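Local coordinates for protein halohydrin epoxidase A (Corynebacterium sp., PDB 4Z9F) that probably catalyses the reversible elimination of hydrogen halide from vicinal halohydrins to form epoxides, at residues V77-I82 and I130-S135; P85-P90 and A142-Y147; G126-F131 and L171-G176. The protein carries 1 engineered substitution. One frame throughout, in Å; residues are numbered along the deposited sequence.

Contact 1: residues V77-I82 and I130-S135; sequences VSNDYI and IFITSS
Two neighbouring strands at the middle of the parallel sheet of this Rossmann-type fold, 73-79 and 127-132, meet here; their residues 77-79 and 130-132 run side by side with directions 14° apart. At Val-77, CG1 stands anti to the backbone N and reaches obliquely over to Ile-132, the two CG1 atoms lying 3.9 Å apart. Ser-78 supplies both backbone hydrogen bonds of the pairing. Its N donates to Ile-130 O at 2.7 Å, with the donor in the carbonyl plane. Its own O accepts from Ile-132 N at 2.9 Å, although that N-H arrives 37° above the carbonyl plane and so misses the lone pairs. On the opposite side of the sheet from Val-77, Ser-78 CB packs obliquely against the ring of Phe-131, 3.6 Å from CD2. Asn-79 turns back to the Val-77 side, where its OD1 passes 3.8 Å from Ile-132 CG1. The amide is already engaged, OD1 by Ala-13 N and ND2 by His-11 O, which ties this part of the chain to the loop after strand 3-6. Beyond it the segments diverge, and only Asp-80 still bends toward the second strand. Its carboxylate is held by Ser-78 OG, which, anti to its own backbone N, donates to the syn lone pair of OD2 at 2.7 Å. Phe-109 and Pro-110 of helix 96-123 pack on the same side chain. A water completes the link, hydrogen-bonded to Asp-80 OD2 at 2.6 Å and to Ile-132 O at 2.9 Å, and sitting in the ring plane at the edge of Phe-131.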
loop_
_atom_site.group_PDB
_atom_site.type_symbol
_atom_site.label_atom_id
_atom_site.label_comp_id
_atom_site.label_asym_id
_atom_site.label_seq_id
_atom_site.Cartn_x
_atom_site.Cartn_y
_atom_site.Cartn_z
ATOM N N VAL C 77 -19.644 -16.521 0.204
ATOM C CA VAL C 77 -18.202 -16.724 0.122
ATOM C C VAL C 77 -17.873 -16.975 -1.337
ATOM O O VAL C 77 -18.165 -18.049 -1.875
ATOM C CB VAL C 77 -17.722 -17.884 1.001
ATOM C CG1 VAL C 77 -16.228 -18.098 0.782
ATOM C CG2 VAL C 77 -17.994 -17.600 2.463
ATOM N N SER C 78 -17.291 -15.974 -1.987
ATOM C CA SER C 78 -16.901 -16.088 -3.389
ATOM C C SER C 78 -15.501 -16.681 -3.416
ATOM O O SER C 78 -14.500 -15.967 -3.409
ATOM C CB SER C 78 -16.945 -14.736 -4.078
ATOM O OG SER C 78 -16.695 -14.880 -5.462
ATOM N N ASN C 79 -15.440 -18.007 -3.444
ATOM C CA ASN C 79 -14.194 -18.754 -3.286
ATOM C C ASN C 79 -13.677 -19.114 -4.678
ATOM O O ASN C 79 -13.794 -20.244 -5.158
ATOM C CB ASN C 79 -14.447 -19.967 -2.402
ATOM C CG ASN C 79 -13.301 -20.937 -2.383
ATOM O OD1 ASN C 79 -12.192 -20.615 -1.941
ATOM N ND2 ASN C 79 -13.569 -22.155 -2.833
ATOM N N ASP C 80 -13.098 -18.124 -5.347
ATOM C CA ASP C 80 -12.675 -18.302 -6.724
ATOM C C ASP C 80 -11.282 -18.919 -6.780
ATOM O O ASP C 80 -10.433 -18.642 -5.930
ATOM C CB ASP C 80 -12.722 -16.964 -7.458
ATOM C CG ASP C 80 -14.106 -16.325 -7.380
ATOM O OD1 ASP C 80 -15.009 -16.812 -8.094
ATOM O OD2 ASP C 80 -14.303 -15.374 -6.586
ATOM N N TYR C 81 -11.072 -19.781 -7.771
ATOM C CA TYR C 81 -9.815 -20.496 -7.936
ATOM C C TYR C 81 -9.737 -20.963 -9.380
ATOM O O TYR C 81 -10.737 -20.978 -10.100
ATOM C CB TYR C 81 -9.708 -21.675 -6.961
ATOM C CG TYR C 81 -10.058 -23.007 -7.594
ATOM C CD1 TYR C 81 -9.067 -23.939 -7.891
ATOM C CD2 TYR C 81 -11.371 -23.322 -7.926
ATOM C CE1 TYR C 81 -9.378 -25.154 -8.486
ATOM C CE2 TYR C 81 -11.689 -24.534 -8.512
ATOM C CZ TYR C 81 -10.691 -25.444 -8.785
ATOM O OH TYR C 81 -11.007 -26.643 -9.379
ATOM N N ILE C 82 -8.528 -21.301 -9.815
ATOM C CA ILE C 82 -8.349 -21.893 -11.136
ATOM C C ILE C 82 -7.508 -23.150 -10.929
ATOM O O ILE C 82 -6.660 -23.178 -10.023
ATOM C CB ILE C 82 -7.733 -20.889 -12.132
ATOM C CG1 ILE C 82 -7.785 -21.436 -13.566
ATOM C CG2 ILE C 82 -6.303 -20.498 -11.728
ATOM C CD1 ILE C 82 -7.570 -20.391 -14.646
ATOM N N ILE C 130 -17.787 -12.225 0.902
ATOM C CA ILE C 130 -16.376 -12.418 1.227
ATOM C C ILE C 130 -15.703 -13.048 0.023
ATOM O O ILE C 130 -16.077 -14.150 -0.397
ATOM C CB ILE C 130 -16.205 -13.292 2.475
ATOM C CG1 ILE C 130 -16.911 -12.641 3.658
ATOM C CG2 ILE C 130 -14.723 -13.498 2.784
ATOM C CD1 ILE C 130 -17.204 -13.577 4.765
ATOM N N PHE C 131 -14.712 -12.357 -0.535
ATOM C CA PHE C 131 -14.003 -12.833 -1.710
ATOM C C PHE C 131 -12.700 -13.483 -1.265
ATOM O O PHE C 131 -11.895 -12.852 -0.569
ATOM C CB PHE C 131 -13.736 -11.688 -2.687
ATOM C CG PHE C 131 -14.977 -11.158 -3.343
ATOM C CD1 PHE C 131 -15.798 -10.246 -2.688
ATOM C CD2 PHE C 131 -15.313 -11.556 -4.629
ATOM C CE1 PHE C 131 -16.945 -9.743 -3.309
ATOM C CE2 PHE C 131 -16.469 -11.067 -5.247
ATOM C CZ PHE C 131 -17.278 -10.158 -4.587
ATOM N N ILE C 132 -12.505 -14.745 -1.635
ATOM C CA ILE C 132 -11.228 -15.407 -1.392
ATOM C C ILE C 132 -10.345 -15.136 -2.596
ATOM O O ILE C 132 -10.662 -15.547 -3.717
ATOM C CB ILE C 132 -11.394 -16.916 -1.154
ATOM C CG1 ILE C 132 -12.566 -17.199 -0.213
ATOM C CG2 ILE C 132 -10.079 -17.504 -0.606
ATOM C CD1 ILE C 132 -12.395 -16.787 1.246
ATOM N N THR C 133 -9.242 -14.420 -2.366
ATOM C CA THR C 133 -8.373 -14.003 -3.456
ATOM C C THR C 133 -7.013 -14.654 -3.238
ATOM O O THR C 133 -6.907 -15.886 -3.250
ATOM C CB THR C 133 -8.301 -12.469 -3.531
ATOM O OG1 THR C 133 -7.706 -11.927 -2.341
ATOM C CG2 THR C 133 -9.725 -11.896 -3.660
ATOM N N SER C 134 -5.985 -13.858 -2.981
ATOM C CA SER C 134 -4.646 -14.411 -2.824
ATOM C C SER C 134 -3.761 -13.321 -2.247
ATOM O O SER C 134 -4.065 -12.133 -2.377
ATOM C CB SER C 134 -4.076 -14.898 -4.154
ATOM O OG SER C 134 -2.725 -15.288 -3.978
ATOM N N SER C 135 -2.650 -13.731 -1.629
ATOM C CA SER C 135 -1.687 -12.726 -1.194
ATOM C C SER C 135 -1.235 -11.864 -2.364
ATOM O O SER C 135 -0.954 -10.670 -2.186
ATOM C CB SER C 135 -0.481 -13.391 -0.523
ATOM O OG SER C 135 0.280 -14.118 -1.465
HETATM O O HOH W 1 -12.421 -14.043 -5.412
#

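Contact 2: residues P85-P90 and A142-Y147; sequences PMNRLP and AYNPLY
The guanidinium of Arg-88 lies flat on one face of the Tyr-143 ring, the two planes only 5° apart. The stack is offset, with Tyr-143 CD1 under the middle of the guanidinium. Arg-88 NH1 lies over the ring, displaced toward its rim, 3.4 Å from Tyr-143 CE1, while NH2 hangs over CG and CB. As a cation-pi contact it is close, Arg-88 CZ standing 3.9 Å from the centroid of the Tyr-143 ring. The Tyr-147 ring receives a smaller group on one face: Asn-87 CB makes a CH-pi contact 3.6 Å from its centroid, 17° off the normal. The third flat group, the amide of Asn-144, is used in its own plane, ND2 donating to Asn-87 O at 2.7 Å. That donor comes in 56° above the carbonyl plane, so it avoids the lone-pair directions. A water donates a second hydrogen bond to Asn-87 O at 2.9 Å and another to Leu-89 O at 2.7 Å. The same water accepts from Tyr-147 N at 3.0 Å, giving the N-H of the first residue of helix 147-165 a partner. Farther along, Leu-89 O rests 3.3 Å from Pro-145 CD, and Leu-146 CD1 touches Pro-90 O and, more loosely, Leu-89 CB. Pro-145 and Leu-146 also pack on Ser-160 and Ile-111 of the second subunit. Two loops at the C-terminal ends of strands 73-79 and 127-132 are thereby joined. Ser-134, Tyr-147 and Arg-151 have the sequence spacing of, and probably are, the Ser-Tyr-Arg catalytic triad of halohydrin dehalogenases. Asn-87 packs on the ring face, while the hydroxyl is hydrogen-bonded to Arg-151 NH1, whose charge would probably favour ionisation of the phenol.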
loop_
_atom_site.group_PDB
_atom_site.type_symbol
_atom_site.label_atom_id
_atom_site.label_comp_id
_atom_site.label_asym_id
_atom_site.label_seq_id
_atom_site.Cartn_x
_atom_site.Cartn_y
_atom_site.Cartn_z
ATOM N N PRO C 85 -1.696 -26.148 -12.740
ATOM C CA PRO C 85 -0.755 -25.129 -12.262
ATOM C C PRO C 85 -0.991 -23.781 -12.922
ATOM O O PRO C 85 -0.031 -23.026 -13.105
ATOM C CB PRO C 85 0.603 -25.709 -12.676
ATOM C CG PRO C 85 0.284 -26.361 -14.009
ATOM C CD PRO C 85 -1.149 -26.889 -13.892
ATOM N N MET C 86 -2.243 -23.483 -13.287
ATOM C CA MET C 86 -2.500 -22.280 -14.067
ATOM C C MET C 86 -2.174 -21.015 -13.282
ATOM O O MET C 86 -1.865 -19.984 -13.885
ATOM C CB MET C 86 -3.952 -22.259 -14.559
ATOM C CG MET C 86 -4.281 -23.371 -15.549
ATOM S SD MET C 86 -5.868 -23.137 -16.401
ATOM C CE MET C 86 -5.439 -21.886 -17.622
ATOM N N ASN C 87 -2.218 -21.072 -11.951
ATOM C CA ASN C 87 -1.795 -19.922 -11.160
ATOM C C ASN C 87 -0.352 -19.525 -11.457
ATOM O O ASN C 87 0.011 -18.354 -11.287
ATOM C CB ASN C 87 -1.958 -20.211 -9.668
ATOM C CG ASN C 87 -1.000 -21.287 -9.166
ATOM O OD1 ASN C 87 -0.863 -22.347 -9.767
ATOM N ND2 ASN C 87 -0.336 -21.009 -8.048
ATOM N N ARG C 88 0.467 -20.459 -11.938
ATOM C CA ARG C 88 1.867 -20.178 -12.222
ATOM C C ARG C 88 2.144 -19.979 -13.704
ATOM O O ARG C 88 3.306 -20.038 -14.113
ATOM C CB ARG C 88 2.752 -21.298 -11.670
ATOM C CG ARG C 88 2.902 -21.241 -10.169
ATOM C CD ARG C 88 3.725 -22.403 -9.674
ATOM N NE ARG C 88 4.296 -22.120 -8.368
ATOM C CZ ARG C 88 5.540 -21.696 -8.177
ATOM N NH1 ARG C 88 5.974 -21.467 -6.946
ATOM N NH2 ARG C 88 6.354 -21.515 -9.214
ATOM N N LEU C 89 1.113 -19.740 -14.518
ATOM C CA LEU C 89 1.348 -19.508 -15.936
ATOM C C LEU C 89 2.209 -18.263 -16.121
ATOM O O LEU C 89 1.903 -17.215 -15.533
ATOM C CB LEU C 89 0.033 -19.350 -16.699
ATOM C CG LEU C 89 -0.641 -20.684 -17.042
ATOM C CD1 LEU C 89 -2.072 -20.467 -17.495
ATOM C CD2 LEU C 89 0.151 -21.420 -18.117
ATOM N N PRO C 90 3.278 -18.338 -16.908
ATOM C CA PRO C 90 4.092 -17.161 -17.215
ATOM C C PRO C 90 3.458 -16.365 -18.353
ATOM O O PRO C 90 2.471 -16.766 -18.958
ATOM C CB PRO C 90 5.428 -17.777 -17.639
ATOM C CG PRO C 90 5.022 -19.064 -18.304
ATOM C CD PRO C 90 3.759 -19.539 -17.619
ATOM N N ALA C 142 7.002 -13.287 -8.606
ATOM C CA ALA C 142 7.559 -13.462 -9.948
ATOM C C ALA C 142 6.816 -14.515 -10.762
ATOM O O ALA C 142 6.691 -14.378 -11.984
ATOM C CB ALA C 142 9.038 -13.844 -9.864
ATOM N N TYR C 143 6.328 -15.564 -10.119
ATOM C CA TYR C 143 5.792 -16.697 -10.858
ATOM C C TYR C 143 4.284 -16.624 -11.045
ATOM O O TYR C 143 3.692 -17.579 -11.561
ATOM C CB TYR C 143 6.184 -18.003 -10.170
ATOM C CG TYR C 143 6.092 -17.973 -8.656
ATOM C CD1 TYR C 143 4.897 -18.264 -8.004
ATOM C CD2 TYR C 143 7.214 -17.684 -7.876
ATOM C CE1 TYR C 143 4.810 -18.260 -6.614
ATOM C CE2 TYR C 143 7.138 -17.674 -6.485
ATOM C CZ TYR C 143 5.932 -17.967 -5.862
ATOM O OH TYR C 143 5.847 -17.959 -4.489
ATOM N N ASN C 144 3.656 -15.508 -10.669
ATOM C CA ASN C 144 2.217 -15.298 -10.851
ATOM C C ASN C 144 1.924 -14.038 -11.671
ATOM O O ASN C 144 1.153 -13.181 -11.225
ATOM C CB ASN C 144 1.509 -15.194 -9.501
ATOM C CG ASN C 144 1.742 -16.384 -8.608
ATOM O OD1 ASN C 144 2.238 -16.241 -7.482
ATOM N ND2 ASN C 144 1.362 -17.565 -9.079
ATOM N N PRO C 145 2.467 -13.904 -12.888
ATOM C CA PRO C 145 2.282 -12.645 -13.627
ATOM C C PRO C 145 0.951 -12.519 -14.351
ATOM O O PRO C 145 0.675 -11.449 -14.909
ATOM C CB PRO C 145 3.439 -12.657 -14.627
ATOM C CG PRO C 145 3.617 -14.137 -14.927
ATOM C CD PRO C 145 3.243 -14.887 -13.675
ATOM N N LEU C 146 0.137 -13.567 -14.397
ATOM C CA LEU C 146 -1.216 -13.468 -14.928
ATOM C C LEU C 146 -2.262 -13.658 -13.847
ATOM O O LEU C 146 -3.252 -12.917 -13.805
ATOM C CB LEU C 146 -1.432 -14.504 -16.038
ATOM C CG LEU C 146 -0.520 -14.307 -17.251
ATOM C CD1 LEU C 146 -0.669 -15.466 -18.215
ATOM C CD2 LEU C 146 -0.833 -12.983 -17.935
ATOM N N TYR C 147 -2.017 -14.638 -12.974
ATOM C CA TYR C 147 -2.839 -14.892 -11.794
ATOM C C TYR C 147 -2.852 -13.699 -10.846
ATOM O O TYR C 147 -3.891 -13.372 -10.264
ATOM C CB TYR C 147 -2.288 -16.132 -11.093
ATOM C CG TYR C 147 -2.951 -16.627 -9.822
ATOM C CD1 TYR C 147 -2.418 -16.319 -8.579
ATOM C CD2 TYR C 147 -4.034 -17.489 -9.866
ATOM C CE1 TYR C 147 -2.983 -16.811 -7.411
ATOM C CE2 TYR C 147 -4.611 -17.979 -8.709
ATOM C CZ TYR C 147 -4.077 -17.641 -7.481
ATOM O OH TYR C 147 -4.632 -18.123 -6.314
HETATM O O HOH W 2 0.259 -16.486 -13.490
#

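Contact 3: residues G126-F131 and L171-G176; sequences GASVIF and LLYAIG
Leu-171 O is held by two groups of the neighbouring strand: Val-129 N donates a hydrogen bond to it at 2.9 Å, 167° at the hydrogen, and Ser-128 CA adds a CA-H...O contact at 3.3 Å. Four more backbone hydrogen bonds join the strands, the shortest from Leu-171 N to Ala-127 O at 2.7 Å, nearly along the C=O axis. The straightest runs from Phe-131 N to Tyr-173 O at 2.9 Å, 174° at the hydrogen and in the carbonyl plane; the ring of the same Phe-131 turns an edge to this oxygen, which lies in the ring plane. The regular alternation of donors, with all four bridges parallel and the directions of 127-131 and 171-176 21° apart, is that of parallel strands; helix 147-165 connects them, making a beta-alpha-beta crossover of the Rossmann-type sheet. That helix packs on the side of Phe-131 and Leu-172, whose side chains lie alongside one another, CE1 of Phe-131 being 4.1 Å from CG of Leu-172. Val-129 lies next to Leu-172 as well, meeting its CD1. The other side faces helix 213-224, and there Ile-130 CG2, anti to its backbone N, meets Ile-175 CD1 at 3.7 Å, while Ile-130 CG1 crosses obliquely to Tyr-173 CD2. On this same side a water is hydrogen-bonded to Ser-128 OG at 2.6 Å and to Tyr-173 OH at 2.8 Å.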
loop_
_atom_site.group_PDB
_atom_site.type_symbol
_atom_site.label_atom_id
_atom_site.label_comp_id
_atom_site.label_asym_id
_atom_site.label_seq_id
_atom_site.Cartn_x
_atom_site.Cartn_y
_atom_site.Cartn_z
ATOM N N GLY C 126 -29.311 -6.463 3.419
ATOM C CA GLY C 126 -27.869 -6.570 3.507
ATOM C C GLY C 126 -27.404 -8.009 3.646
ATOM O O GLY C 126 -28.193 -8.951 3.765
ATOM N N ALA C 127 -26.077 -8.148 3.647
ATOM C CA ALA C 127 -25.407 -9.439 3.711
ATOM C C ALA C 127 -23.904 -9.212 3.733
ATOM O O ALA C 127 -23.442 -8.071 3.616
ATOM C CB ALA C 127 -25.767 -10.338 2.526
ATOM N N SER C 128 -23.138 -10.286 3.882
ATOM C CA SER C 128 -21.691 -10.233 3.737
ATOM C C SER C 128 -21.287 -10.981 2.475
ATOM O O SER C 128 -21.800 -12.066 2.183
ATOM C CB SER C 128 -20.981 -10.828 4.956
ATOM O OG SER C 128 -21.292 -10.120 6.138
ATOM N N VAL C 129 -20.387 -10.382 1.707
ATOM C CA VAL C 129 -19.847 -10.999 0.517
ATOM C C VAL C 129 -18.341 -11.023 0.736
ATOM O O VAL C 129 -17.702 -9.961 0.806
ATOM C CB VAL C 129 -20.235 -10.241 -0.761
ATOM C CG1 VAL C 129 -19.797 -10.996 -1.994
ATOM C CG2 VAL C 129 -21.760 -9.990 -0.806
ATOM N N ILE C 130 -17.787 -12.225 0.902
ATOM C CA ILE C 130 -16.376 -12.418 1.227
ATOM C C ILE C 130 -15.703 -13.048 0.023
ATOM O O ILE C 130 -16.077 -14.150 -0.397
ATOM C CB ILE C 130 -16.205 -13.292 2.475
ATOM C CG1 ILE C 130 -16.911 -12.641 3.658
ATOM C CG2 ILE C 130 -14.723 -13.498 2.784
ATOM C CD1 ILE C 130 -17.204 -13.577 4.765
ATOM N N PHE C 131 -14.712 -12.357 -0.535
ATOM C CA PHE C 131 -14.003 -12.833 -1.710
ATOM C C PHE C 131 -12.700 -13.483 -1.265
ATOM O O PHE C 131 -11.895 -12.852 -0.569
ATOM C CB PHE C 131 -13.736 -11.688 -2.687
ATOM C CG PHE C 131 -14.977 -11.158 -3.343
ATOM C CD1 PHE C 131 -15.798 -10.246 -2.688
ATOM C CD2 PHE C 131 -15.313 -11.556 -4.629
ATOM C CE1 PHE C 131 -16.945 -9.743 -3.309
ATOM C CE2 PHE C 131 -16.469 -11.067 -5.247
ATOM C CZ PHE C 131 -17.278 -10.158 -4.587
ATOM N N LEU C 171 -21.857 -5.920 2.971
ATOM C CA LEU C 171 -20.496 -5.667 3.450
ATOM C C LEU C 171 -19.506 -6.579 2.731
ATOM O O LEU C 171 -19.595 -7.809 2.846
ATOM C CB LEU C 171 -20.417 -5.876 4.965
ATOM C CG LEU C 171 -21.504 -5.160 5.765
ATOM C CD1 LEU C 171 -21.333 -5.442 7.228
ATOM C CD2 LEU C 171 -21.450 -3.664 5.507
ATOM N N LEU C 172 -18.568 -5.976 1.989
ATOM C CA LEU C 172 -17.632 -6.706 1.146
ATOM C C LEU C 172 -16.265 -6.782 1.820
ATOM O O LEU C 172 -15.847 -5.837 2.503
ATOM C CB LEU C 172 -17.501 -6.044 -0.232
ATOM C CG LEU C 172 -18.482 -6.497 -1.324
ATOM C CD1 LEU C 172 -19.959 -6.304 -0.953
ATOM C CD2 LEU C 172 -18.164 -5.826 -2.659
ATOM N N TYR C 173 -15.577 -7.915 1.632
ATOM C CA TYR C 173 -14.233 -8.115 2.173
ATOM C C TYR C 173 -13.444 -8.988 1.210
ATOM O O TYR C 173 -14.012 -9.773 0.448
ATOM C CB TYR C 173 -14.219 -8.801 3.547
ATOM C CG TYR C 173 -15.190 -8.273 4.578
ATOM C CD1 TYR C 173 -14.780 -7.343 5.533
ATOM C CD2 TYR C 173 -16.510 -8.711 4.608
ATOM C CE1 TYR C 173 -15.657 -6.856 6.477
ATOM C CE2 TYR C 173 -17.394 -8.240 5.553
ATOM C CZ TYR C 173 -16.966 -7.307 6.481
ATOM O OH TYR C 173 -17.839 -6.834 7.433
ATOM N N ALA C 174 -12.121 -8.862 1.267
ATOM C CA ALA C 174 -11.233 -9.754 0.537
ATOM C C ALA C 174 -10.278 -10.418 1.515
ATOM O O ALA C 174 -9.764 -9.775 2.432
ATOM C CB ALA C 174 -10.451 -9.012 -0.553
ATOM N N ILE C 175 -10.076 -11.717 1.344
ATOM C CA ILE C 175 -9.079 -12.456 2.102
ATOM C C ILE C 175 -8.004 -12.904 1.128
ATOM O O ILE C 175 -8.313 -13.406 0.036
ATOM C CB ILE C 175 -9.697 -13.647 2.852
ATOM C CG1 ILE C 175 -10.818 -13.159 3.767
ATOM C CG2 ILE C 175 -8.621 -14.379 3.653
ATOM C CD1 ILE C 175 -11.569 -14.264 4.489
ATOM N N GLY C 176 -6.740 -12.680 1.502
ATOM C CA GLY C 176 -5.617 -13.016 0.660
ATOM C C GLY C 176 -4.728 -14.057 1.309
ATOM O O GLY C 176 -3.781 -13.738 2.043
HETATM O O HOH W 3 -20.016 -8.528 7.746
#

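Overall arrangement
From the N terminus, strand 73-79 opens contact 1, which closes when strand 127-132 returns beside it after helix 96-123. Contact 2 starts within that loop, at 85-90, but closes past it, at 142-147, so the two cross. Contact 3 leaves from 126-131, shares Ile-130 and Phe-131 with contact 1, and closes at 171-176 after helix 147-165; it therefore crosses contact 2. Contacts 1 and 3 set three adjacent strands in one sheet and meet at a probable hydrogen bond from Thr-133 N to Ile-175 O. Contact 2 joins loops beyond the strand ends, touching contact 1 where Ser-134 packs on Tyr-147, while its nearest atoms to contact 3 are about 9 Å away.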